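Local structure of beta-L-arabinobiosidase (Bacteroides thetaiotaomicron, 5MQR) at residues R162-G167 / V189-K194; M79-N84 / V153-S158; H715-R720 / A755-A760; Y762-D767 / L1032-D1037. The protein hydrolyses glycosidic bonds in plant pectin breakdown, consistent with beta-L-arabinobiosidase action, and possibly has exo-alpha-sialidase activity. All coordinates share one frame; numbering follows the deposited sequence.

Interaction 1: residues R162-G167 / V189-K194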
# COMPACT_ATOMS: atom_id res chain seq x y z
N ARG A 162 35.64 -6.05 -12.80
CA ARG A 162 36.29 -4.76 -13.08
C ARG A 162 35.31 -3.68 -13.58
O ARG A 162 34.29 -3.97 -14.23
CB ARG A 162 37.43 -4.94 -14.07
CG ARG A 162 38.58 -5.78 -13.50
CD ARG A 162 39.57 -6.12 -14.58
NE ARG A 162 40.82 -6.69 -14.06
CZ ARG A 162 42.04 -6.17 -14.21
NH1 ARG A 162 42.27 -5.03 -14.87
NH2 ARG A 162 43.09 -6.81 -13.71
N LEU A 163 35.62 -2.42 -13.25
CA LEU A 163 34.76 -1.32 -13.64
C LEU A 163 35.44 -0.59 -14.77
O LEU A 163 36.52 -0.09 -14.59
CB LEU A 163 34.49 -0.36 -12.48
CG LEU A 163 33.58 0.85 -12.79
CD1 LEU A 163 32.22 0.45 -13.34
CD2 LEU A 163 33.38 1.69 -11.55
N ILE A 164 34.79 -0.55 -15.94
CA ILE A 164 35.28 0.23 -17.07
C ILE A 164 34.37 1.44 -17.25
O ILE A 164 33.13 1.32 -17.18
CB ILE A 164 35.32 -0.60 -18.38
CG1 ILE A 164 35.99 -1.97 -18.17
CG2 ILE A 164 36.03 0.16 -19.50
CD1 ILE A 164 37.40 -1.95 -17.64
N THR A 165 34.96 2.61 -17.45
CA THR A 165 34.20 3.80 -17.82
C THR A 165 34.60 4.19 -19.24
O THR A 165 35.72 3.90 -19.67
CB THR A 165 34.34 4.95 -16.80
OG1 THR A 165 33.42 6.01 -17.11
CG2 THR A 165 35.76 5.49 -16.76
N MSE A 166 33.67 4.79 -19.98
CA MSE A 166 33.89 5.06 -21.41
C MSE A 166 33.27 6.37 -21.83
O MSE A 166 32.31 6.84 -21.23
CB MSE A 166 33.38 3.94 -22.32
CG MSE A 166 31.90 3.61 -22.10
SE MSE A 166 31.31 2.00 -23.10
CE MSE A 166 30.90 0.85 -21.56
N GLY A 167 33.86 6.95 -22.86
CA GLY A 167 33.32 8.13 -23.47
C GLY A 167 33.77 8.25 -24.90
O GLY A 167 34.58 7.44 -25.37
N VAL A 189 38.11 4.32 -23.37
CA VAL A 189 37.82 3.59 -22.14
C VAL A 189 38.99 3.74 -21.19
O VAL A 189 40.13 3.94 -21.62
CB VAL A 189 37.64 2.07 -22.36
CG1 VAL A 189 36.34 1.76 -23.07
CG2 VAL A 189 38.82 1.46 -23.13
N ARG A 190 38.70 3.60 -19.91
CA ARG A 190 39.74 3.36 -18.90
C ARG A 190 39.16 2.63 -17.70
O ARG A 190 37.97 2.74 -17.41
CB ARG A 190 40.40 4.67 -18.48
CG ARG A 190 39.61 5.53 -17.50
CD ARG A 190 40.16 6.95 -17.45
NE ARG A 190 41.60 6.96 -17.18
CZ ARG A 190 42.33 8.05 -17.02
NH1 ARG A 190 41.80 9.27 -17.10
NH2 ARG A 190 43.62 7.92 -16.78
N GLU A 191 40.01 1.88 -17.01
CA GLU A 191 39.58 1.14 -15.85
C GLU A 191 39.51 2.06 -14.65
O GLU A 191 40.37 2.92 -14.48
CB GLU A 191 40.53 -0.01 -15.56
CG GLU A 191 40.04 -0.86 -14.39
CD GLU A 191 40.67 -2.24 -14.33
OE1 GLU A 191 41.54 -2.54 -15.17
OE2 GLU A 191 40.28 -3.01 -13.43
N ILE A 192 38.47 1.89 -13.85
CA ILE A 192 38.43 2.46 -12.51
C ILE A 192 38.79 1.36 -11.48
O ILE A 192 38.18 0.29 -11.45
CB ILE A 192 37.07 3.08 -12.21
CG1 ILE A 192 36.81 4.28 -13.14
CG2 ILE A 192 36.99 3.52 -10.74
CD1 ILE A 192 35.34 4.60 -13.31
N LYS A 193 39.79 1.63 -10.65
CA LYS A 193 40.31 0.64 -9.69
C LYS A 193 39.71 0.79 -8.30
O LYS A 193 39.14 1.84 -7.98
CB LYS A 193 41.84 0.67 -9.69
CG LYS A 193 42.42 -0.12 -10.86
CD LYS A 193 43.63 0.53 -11.50
CE LYS A 193 44.65 -0.52 -11.94
NZ LYS A 193 45.88 0.08 -12.53
N LYS A 194 39.80 -0.27 -7.50
CA LYS A 194 39.20 -0.27 -6.14
C LYS A 194 39.70 0.90 -5.30
O LYS A 194 38.92 1.52 -4.56
CB LYS A 194 39.47 -1.59 -5.39
CG LYS A 194 38.25 -2.51 -5.35
CD LYS A 194 38.60 -3.93 -4.91
CE LYS A 194 37.87 -5.00 -5.73
NZ LYS A 194 38.65 -6.29 -5.68
O HOH W 1 38.27 -2.34 -11.76
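The guanidinium of Arg-162 meets the carboxylate of Glu-191 at its edge: OE1 lies near the guanidinium plane, 2.6 Å from NH1, while the two flat groups are turned 51° against each other. The hydrogen bond within this salt bridge is weak, its N-H pointing well aside (118°). OE2 of Glu-191 lies instead along the aliphatic part of the arginine, 3.3 Å from Arg-162 CG. A water holds that oxygen, donating to Glu-191 OE2 and to Ile-192 O and accepting from Leu-163 N.

Beyond this end the segments run as antiparallel neighbours in a four-stranded blade of the N-terminal beta propeller. Thr-165 and Arg-190 form a hydrogen-bonded pair: Thr-165 N to Arg-190 O and Arg-190 N to Thr-165 O are both 3.0 Å. On their face, CD1 of Ile-192 crosses to Thr-165 CG2 at 3.6 Å; CG1 reaches that way because it stands anti to the carbonyl carbon (chi1 -64°). The opposite face carries Ile-164 CG2 against Val-189 CB at 3.8 Å. Thr-165 OG1 turns to Gly-154 O on the next strand, and Arg-190 to Val-122 O.

Arg-162 NH1 also bridges to Asp-225, so one nitrogen serves two carboxylates, which probably stabilises its positive charge and helps offset the buried charge of Glu-191.

Interaction 2: residues M79-N84 / V153-S158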
# COMPACT_ATOMS: atom_id res chain seq x y z
N MSE A 79 25.66 9.65 -16.36
CA MSE A 79 25.62 8.19 -16.35
C MSE A 79 25.82 7.74 -14.94
O MSE A 79 26.41 8.46 -14.12
CB MSE A 79 26.72 7.58 -17.21
CG MSE A 79 26.74 8.13 -18.64
SE MSE A 79 25.24 7.36 -19.66
CE MSE A 79 24.70 8.98 -20.66
N LEU A 80 25.32 6.55 -14.62
CA LEU A 80 25.36 6.04 -13.25
C LEU A 80 25.66 4.54 -13.18
O LEU A 80 25.13 3.75 -13.96
CB LEU A 80 24.03 6.34 -12.56
CG LEU A 80 23.91 6.14 -11.05
CD1 LEU A 80 24.74 7.14 -10.26
CD2 LEU A 80 22.43 6.27 -10.69
N ALA A 81 26.55 4.17 -12.25
CA ALA A 81 26.80 2.78 -11.90
C ALA A 81 26.98 2.64 -10.38
O ALA A 81 27.11 3.65 -9.68
CB ALA A 81 28.00 2.24 -12.65
N TYR A 82 26.92 1.41 -9.88
CA TYR A 82 27.19 1.09 -8.48
C TYR A 82 28.16 -0.08 -8.40
O TYR A 82 27.89 -1.15 -8.92
CB TYR A 82 25.88 0.75 -7.76
CG TYR A 82 25.99 0.55 -6.27
CD1 TYR A 82 25.89 1.63 -5.40
CD2 TYR A 82 26.17 -0.73 -5.72
CE1 TYR A 82 25.98 1.45 -4.02
CE2 TYR A 82 26.27 -0.93 -4.34
CZ TYR A 82 26.19 0.17 -3.49
OH TYR A 82 26.28 -0.01 -2.13
N TRP A 83 29.29 0.13 -7.75
CA TRP A 83 30.37 -0.83 -7.80
C TRP A 83 31.18 -0.77 -6.53
O TRP A 83 31.54 0.32 -6.10
CB TRP A 83 31.27 -0.46 -8.97
CG TRP A 83 32.37 -1.39 -9.23
CD1 TRP A 83 32.27 -2.64 -9.75
CD2 TRP A 83 33.77 -1.15 -9.02
NE1 TRP A 83 33.53 -3.20 -9.87
CE2 TRP A 83 34.46 -2.30 -9.44
CE3 TRP A 83 34.50 -0.06 -8.53
CZ2 TRP A 83 35.86 -2.41 -9.36
CZ3 TRP A 83 35.89 -0.16 -8.47
CH2 TRP A 83 36.56 -1.33 -8.88
N ASN A 84 31.50 -1.92 -5.97
CA ASN A 84 32.26 -2.00 -4.72
C ASN A 84 31.73 -1.13 -3.59
O ASN A 84 32.50 -0.40 -2.95
CB ASN A 84 33.73 -1.71 -4.98
CG ASN A 84 34.54 -2.96 -4.95
OD1 ASN A 84 35.16 -3.28 -3.93
ND2 ASN A 84 34.44 -3.74 -6.03
N VAL A 153 26.37 6.16 -23.08
CA VAL A 153 26.70 5.06 -22.18
C VAL A 153 28.07 5.37 -21.60
O VAL A 153 28.97 5.77 -22.33
CB VAL A 153 26.72 3.66 -22.88
CG1 VAL A 153 27.63 3.61 -24.11
CG2 VAL A 153 27.14 2.56 -21.90
N GLY A 154 28.20 5.15 -20.29
CA GLY A 154 29.35 5.56 -19.51
C GLY A 154 30.13 4.49 -18.75
O GLY A 154 31.28 4.75 -18.41
N PHE A 155 29.55 3.31 -18.54
CA PHE A 155 30.05 2.36 -17.57
C PHE A 155 29.77 0.93 -17.99
O PHE A 155 28.69 0.64 -18.49
CB PHE A 155 29.38 2.56 -16.21
CG PHE A 155 29.77 3.82 -15.49
CD1 PHE A 155 31.06 4.00 -15.05
CD2 PHE A 155 28.83 4.77 -15.18
CE1 PHE A 155 31.42 5.14 -14.34
CE2 PHE A 155 29.18 5.91 -14.48
CZ PHE A 155 30.48 6.10 -14.06
N TYR A 156 30.72 0.03 -17.72
CA TYR A 156 30.52 -1.43 -17.83
C TYR A 156 31.23 -2.14 -16.67
O TYR A 156 32.42 -1.92 -16.44
CB TYR A 156 31.10 -1.96 -19.16
CG TYR A 156 31.07 -3.46 -19.29
CD1 TYR A 156 29.86 -4.14 -19.33
CD2 TYR A 156 32.25 -4.21 -19.38
CE1 TYR A 156 29.80 -5.51 -19.44
CE2 TYR A 156 32.20 -5.58 -19.50
CZ TYR A 156 30.97 -6.24 -19.53
OH TYR A 156 30.86 -7.61 -19.66
N VAL A 157 30.52 -3.02 -15.98
CA VAL A 157 31.15 -3.91 -15.00
C VAL A 157 31.37 -5.26 -15.67
O VAL A 157 30.42 -5.93 -16.09
CB VAL A 157 30.27 -4.10 -13.73
CG1 VAL A 157 30.93 -5.10 -12.76
CG2 VAL A 157 30.05 -2.76 -13.05
N SER A 158 32.63 -5.67 -15.75
CA SER A 158 33.01 -6.88 -16.47
C SER A 158 32.66 -8.15 -15.69
O SER A 158 32.24 -8.11 -14.52
CB SER A 158 34.49 -6.85 -16.80
OG SER A 158 35.26 -7.22 -15.68
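Ala-81 sets its CB over one face of the Phe-155 ring, 4.0 Å from the centroid and 29° off the normal, a CH-pi contact between two blades of the N-terminal beta propeller. The strands 79-83 and 155-157 belong to separate four-stranded sheets, run within 23° of parallel and share no hydrogen bonds; the contact across the 7.7 Å between the short strand axes is made by side chains packing on side chains and backbone. The phenylalanine ring presents its edge to the backbone of the other strand, with Met-79 O near its plane, 3.8 Å from Phe-155 CE2. With CG anti to the carbonyl carbon (chi1 -70°), the ring leans from its own strand across Ala-81 toward Met-79. Replacing Phe-155 by alanine is likely to open a gap between the blades, robbing the Ala-81 methyl of its aromatic seat close to a bound calcium ion.

Selenomethionine Met-79 folds back at chi2, laying its selenium alongside the backbone of Val-153 and Gly-154. Toward the other end Trp-83, whose NE1 is bonded to Gly-161 O, crosses Val-157 at a slant. Both methyls of the valine touch a single carbon of the indole: Trp-83 CD1 is 4.0 Å from Val-157 CG2 and 4.1 Å from CG1.

Interaction 3: residues H715-R720 / A755-A760; sequences HIYESR and ADAVLA
The hydroxyl of Tyr-717 donates to Asp-756 OD2 at 2.6 Å, tying together two helices of the MGH1-like glycoside hydrolase domain. The carboxylate receives it on the syn side and lies only 17° from the plane of the ring, so that OD2 sits at the ring's edge. The short helical segments run nearly parallel, 10° apart with axes 8.8 Å from each other, and small residues permit the approach. Ala-760 CB rests over one face of the tyrosine, 3.9 Å from the centroid, while Ala-757 CB packs against Ile-716 CB at 3.9 Å.

Arg-720 completes the joint. Its CG takes the position between backbone N and carbonyl carbon (chi1 69°), and the extended chain beyond it lays the guanidinium against the tyrosine, with Tyr-717 CD2 over one of its faces. NE bonds to Tyr-717 O and NH2 forms a salt bridge to Asp-1023. A leucine at Arg-720 would probably leave Asp-1023 without its charge partner and Ala-760 O without this side-chain donor, loosening the link between the helices. That donor, Arg-720 NH1, stands 2.9 Å from Ala-760 O, in the guanidinium plane but above the carbonyl plane.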
# COMPACT_ATOMS: atom_id res chain seq x y z
N HIS A 715 -25.45 -13.10 16.96
CA HIS A 715 -25.51 -11.62 17.05
C HIS A 715 -24.23 -11.03 17.63
O HIS A 715 -23.72 -10.04 17.13
CB HIS A 715 -26.71 -11.12 17.87
CG HIS A 715 -28.04 -11.50 17.29
ND1 HIS A 715 -29.20 -11.47 18.01
CD2 HIS A 715 -28.37 -11.95 16.05
CE1 HIS A 715 -30.20 -11.87 17.24
NE2 HIS A 715 -29.72 -12.16 16.04
N ILE A 716 -23.71 -11.67 18.66
CA ILE A 716 -22.50 -11.19 19.32
C ILE A 716 -21.28 -11.45 18.46
O ILE A 716 -20.41 -10.58 18.33
CB ILE A 716 -22.34 -11.80 20.72
CG1 ILE A 716 -23.50 -11.34 21.61
CG2 ILE A 716 -21.01 -11.40 21.34
CD1 ILE A 716 -23.68 -12.16 22.87
N TYR A 717 -21.19 -12.65 17.88
CA TYR A 717 -20.04 -12.99 17.02
C TYR A 717 -19.94 -12.06 15.80
O TYR A 717 -18.84 -11.68 15.39
CB TYR A 717 -20.06 -14.46 16.58
CG TYR A 717 -19.28 -15.44 17.46
CD1 TYR A 717 -19.77 -15.90 18.68
CD2 TYR A 717 -18.05 -15.97 17.03
CE1 TYR A 717 -19.05 -16.81 19.44
CE2 TYR A 717 -17.34 -16.87 17.78
CZ TYR A 717 -17.83 -17.29 18.99
OH TYR A 717 -17.07 -18.19 19.73
N GLU A 718 -21.09 -11.67 15.24
CA GLU A 718 -21.10 -10.74 14.12
C GLU A 718 -20.85 -9.32 14.58
O GLU A 718 -20.04 -8.61 13.98
CB GLU A 718 -22.41 -10.78 13.36
CG GLU A 718 -22.39 -10.08 12.00
CD GLU A 718 -21.92 -10.98 10.86
OE1 GLU A 718 -21.22 -11.98 11.14
OE2 GLU A 718 -22.27 -10.70 9.69
N SER A 719 -21.55 -8.89 15.62
CA SER A 719 -21.53 -7.50 16.03
C SER A 719 -20.27 -7.09 16.76
O SER A 719 -20.04 -5.90 16.97
CB SER A 719 -22.75 -7.18 16.89
OG SER A 719 -23.95 -7.49 16.19
N ARG A 720 -19.44 -8.05 17.16
CA ARG A 720 -18.22 -7.72 17.92
C ARG A 720 -17.23 -6.90 17.10
O ARG A 720 -16.34 -6.28 17.68
CB ARG A 720 -17.55 -8.98 18.49
CG ARG A 720 -16.93 -9.90 17.44
CD ARG A 720 -16.45 -11.19 18.07
NE ARG A 720 -16.12 -12.20 17.05
CZ ARG A 720 -15.25 -13.20 17.20
NH1 ARG A 720 -14.56 -13.34 18.33
NH2 ARG A 720 -15.04 -14.07 16.20
N ALA A 755 -22.01 -17.33 27.02
CA ALA A 755 -20.77 -17.07 27.74
C ALA A 755 -19.59 -17.19 26.79
O ALA A 755 -18.71 -16.33 26.80
CB ALA A 755 -20.60 -17.98 28.93
N ASP A 756 -19.59 -18.21 25.94
CA ASP A 756 -18.58 -18.29 24.85
C ASP A 756 -18.60 -17.06 23.97
O ASP A 756 -17.54 -16.56 23.65
CB ASP A 756 -18.77 -19.53 23.98
CG ASP A 756 -17.96 -19.50 22.72
OD1 ASP A 756 -16.80 -19.96 22.75
OD2 ASP A 756 -18.52 -19.04 21.70
N ALA A 757 -19.78 -16.58 23.59
CA ALA A 757 -19.89 -15.39 22.75
C ALA A 757 -19.38 -14.11 23.43
O ALA A 757 -18.75 -13.30 22.78
CB ALA A 757 -21.32 -15.21 22.25
N VAL A 758 -19.64 -13.94 24.73
CA VAL A 758 -19.12 -12.79 25.46
C VAL A 758 -17.59 -12.82 25.57
O VAL A 758 -16.94 -11.78 25.39
CB VAL A 758 -19.79 -12.63 26.85
CG1 VAL A 758 -19.01 -11.66 27.74
CG2 VAL A 758 -21.20 -12.14 26.67
N LEU A 759 -17.00 -13.98 25.84
CA LEU A 759 -15.55 -14.10 25.78
C LEU A 759 -15.03 -13.82 24.33
O LEU A 759 -14.03 -13.10 24.17
CB LEU A 759 -15.09 -15.45 26.30
CG LEU A 759 -13.57 -15.67 26.32
CD1 LEU A 759 -12.89 -14.65 27.21
CD2 LEU A 759 -13.23 -17.09 26.74
N ALA A 760 -15.73 -14.31 23.30
CA ALA A 760 -15.34 -14.03 21.90
C ALA A 760 -15.32 -12.52 21.60
O ALA A 760 -14.47 -12.03 20.86
CB ALA A 760 -16.28 -14.73 20.93

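Interaction 4: residues Y762-D767 / L1032-D1037; sequences YMVDGD and LRPRLD
The C-terminal end of helix 754-765 packs on the loop that follows helix 1022-1029, where selenomethionine Met-763 lies against Pro-1034 and Leu-1036. Its CB meets Pro-1034 CB at 3.9 Å and its CG meets Leu-1036 CD2 at 3.6 Å, the methionine and leucine chains crossing at a slant. Since CG stands anti to the carbonyl carbon (chi1 -76°) and the chain bends at chi3, the terminal methyl comes back over the loop backbone, with CE 3.5 Å from Pro-1034 O. Val-764 lies alongside the proline, and its CG2 approaches Pro-1034 CG at 4.0 Å.

Leu-1036 CD2 also touches the Tyr-762 ring, arriving at the edge in the ring plane, 3.9 Å from CE2. The ring's hydroxyl is joined to the same residue through a water, which hydrogen-bonds with Tyr-762 OH and donates to Leu-1036 O.

The contact thus joins the helical MGH1-like hydrolase domain to the region assigned to the family 65 C-terminal domain. No direct hydrogen bond crosses it: Met-763 O and Arg-1035 O face each other as two acceptors, and the former is bound by His-1062 NE2.

Each segment is braced from within. Asp-765 OD1 accepts from Asp-767 N in an Asx turn, after Gly-766 leaves the helix with positive phi. Arg-1035 grips Asp-1037 side-on, Arg-1035 NE to Asp-1037 OD1 at 2.9 Å and NH2 to OD2 at 2.8 Å, with both oxygens close to the guanidinium plane, while its NH1 forms a salt bridge to Glu-1041.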
# COMPACT_ATOMS: atom_id res chain seq x y z
N TYR A 762 -14.76 -10.13 23.90
CA TYR A 762 -13.56 -9.69 24.59
C TYR A 762 -12.27 -9.95 23.80
O TYR A 762 -11.40 -9.09 23.74
CB TYR A 762 -13.47 -10.27 26.02
CG TYR A 762 -12.14 -10.01 26.66
CD1 TYR A 762 -11.80 -8.73 27.11
CD2 TYR A 762 -11.18 -11.04 26.79
CE1 TYR A 762 -10.54 -8.47 27.67
CE2 TYR A 762 -9.93 -10.79 27.36
CZ TYR A 762 -9.62 -9.51 27.79
OH TYR A 762 -8.42 -9.26 28.36
N MSE A 763 -12.16 -11.10 23.17
CA MSE A 763 -11.00 -11.43 22.33
C MSE A 763 -10.82 -10.54 21.12
O MSE A 763 -9.73 -10.47 20.57
CB MSE A 763 -11.07 -12.89 21.86
CG MSE A 763 -10.70 -13.86 22.98
SE MSE A 763 -11.17 -15.73 22.45
CE MSE A 763 -9.33 -16.34 22.26
N VAL A 764 -11.89 -9.90 20.65
CA VAL A 764 -11.79 -8.86 19.65
C VAL A 764 -11.51 -7.50 20.29
O VAL A 764 -10.54 -6.85 19.91
CB VAL A 764 -13.03 -8.78 18.75
CG1 VAL A 764 -13.04 -7.53 17.88
CG2 VAL A 764 -13.10 -10.03 17.89
N ASP A 765 -12.34 -7.05 21.21
CA ASP A 765 -12.22 -5.65 21.65
C ASP A 765 -11.26 -5.36 22.82
O ASP A 765 -10.92 -4.23 23.04
CB ASP A 765 -13.61 -4.98 21.86
CG ASP A 765 -14.35 -5.48 23.11
OD1 ASP A 765 -13.73 -6.07 24.03
OD2 ASP A 765 -15.58 -5.26 23.17
N GLY A 766 -10.85 -6.37 23.56
CA GLY A 766 -9.95 -6.19 24.69
C GLY A 766 -10.50 -5.43 25.88
O GLY A 766 -9.73 -5.11 26.78
N ASP A 767 -11.80 -5.15 25.93
CA ASP A 767 -12.38 -4.36 27.03
C ASP A 767 -12.62 -5.26 28.28
O ASP A 767 -13.66 -5.92 28.44
CB ASP A 767 -13.67 -3.65 26.55
CG ASP A 767 -14.32 -2.77 27.64
OD1 ASP A 767 -13.93 -2.78 28.84
OD2 ASP A 767 -15.30 -2.06 27.29
N LEU A 1032 -8.32 -13.63 10.30
CA LEU A 1032 -7.90 -13.04 11.58
C LEU A 1032 -8.42 -13.90 12.71
O LEU A 1032 -9.62 -14.04 12.87
CB LEU A 1032 -8.43 -11.62 11.73
CG LEU A 1032 -8.15 -10.90 13.08
CD1 LEU A 1032 -6.67 -10.76 13.39
CD2 LEU A 1032 -8.81 -9.53 13.04
N ARG A 1033 -7.51 -14.48 13.49
CA ARG A 1033 -7.88 -15.39 14.58
C ARG A 1033 -7.83 -14.73 15.95
O ARG A 1033 -6.76 -14.57 16.53
CB ARG A 1033 -6.96 -16.63 14.56
CG ARG A 1033 -6.85 -17.30 13.18
CD ARG A 1033 -8.16 -17.87 12.66
NE ARG A 1033 -8.70 -18.90 13.55
CZ ARG A 1033 -9.94 -19.39 13.49
NH1 ARG A 1033 -10.82 -18.97 12.57
NH2 ARG A 1033 -10.32 -20.33 14.36
N PRO A 1034 -8.98 -14.34 16.50
CA PRO A 1034 -8.89 -13.54 17.73
C PRO A 1034 -8.28 -14.30 18.88
O PRO A 1034 -8.45 -15.51 18.97
CB PRO A 1034 -10.36 -13.18 18.02
CG PRO A 1034 -11.03 -13.26 16.68
CD PRO A 1034 -10.37 -14.41 15.98
N ARG A 1035 -7.54 -13.59 19.73
CA ARG A 1035 -6.82 -14.18 20.85
C ARG A 1035 -6.93 -13.33 22.10
O ARG A 1035 -7.23 -12.15 22.03
CB ARG A 1035 -5.34 -14.32 20.52
CG ARG A 1035 -5.04 -15.30 19.40
CD ARG A 1035 -3.70 -15.00 18.81
NE ARG A 1035 -2.63 -15.29 19.76
CZ ARG A 1035 -1.72 -16.26 19.64
NH1 ARG A 1035 -1.72 -17.09 18.60
NH2 ARG A 1035 -0.79 -16.42 20.58
N LEU A 1036 -6.62 -13.95 23.23
CA LEU A 1036 -6.60 -13.26 24.53
C LEU A 1036 -5.37 -12.40 24.75
O LEU A 1036 -5.40 -11.49 25.56
CB LEU A 1036 -6.66 -14.28 25.67
CG LEU A 1036 -7.90 -15.16 25.70
CD1 LEU A 1036 -7.67 -16.39 26.56
CD2 LEU A 1036 -9.10 -14.37 26.18
N ASP A 1037 -4.28 -12.71 24.06
CA ASP A 1037 -2.97 -12.11 24.33
C ASP A 1037 -2.69 -10.96 23.35
O ASP A 1037 -3.61 -10.49 22.68
CB ASP A 1037 -1.88 -13.22 24.33
CG ASP A 1037 -1.66 -13.85 22.95
OD1 ASP A 1037 -2.23 -13.37 21.95
OD2 ASP A 1037 -0.90 -14.85 22.85
O HOH W 2 -6.64 -11.29 28.03

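Overall arrangement
From the N terminus, interaction 2 comes first, closing a 68-residue excursion from strand 74-83 to strand 148-157 and joining two propeller blades. Interaction 1 follows in series within the second blade, pairing strands 163-170 and 186-192; as strands 148-157 and 163-170 are neighbours there, the two contacts touch, their centres about 8 Å apart. Across the chain's centre, about 62 Å between centres from interaction 2, interaction 3 closes 34 residues between helices 712-719 and 754-765. Interaction 4 starts farther along helix 754-765 and spans 264 residues to the loop at 1032-1037, tying hydrolase and C-terminal regions together. None of the four loops nests or crosses another.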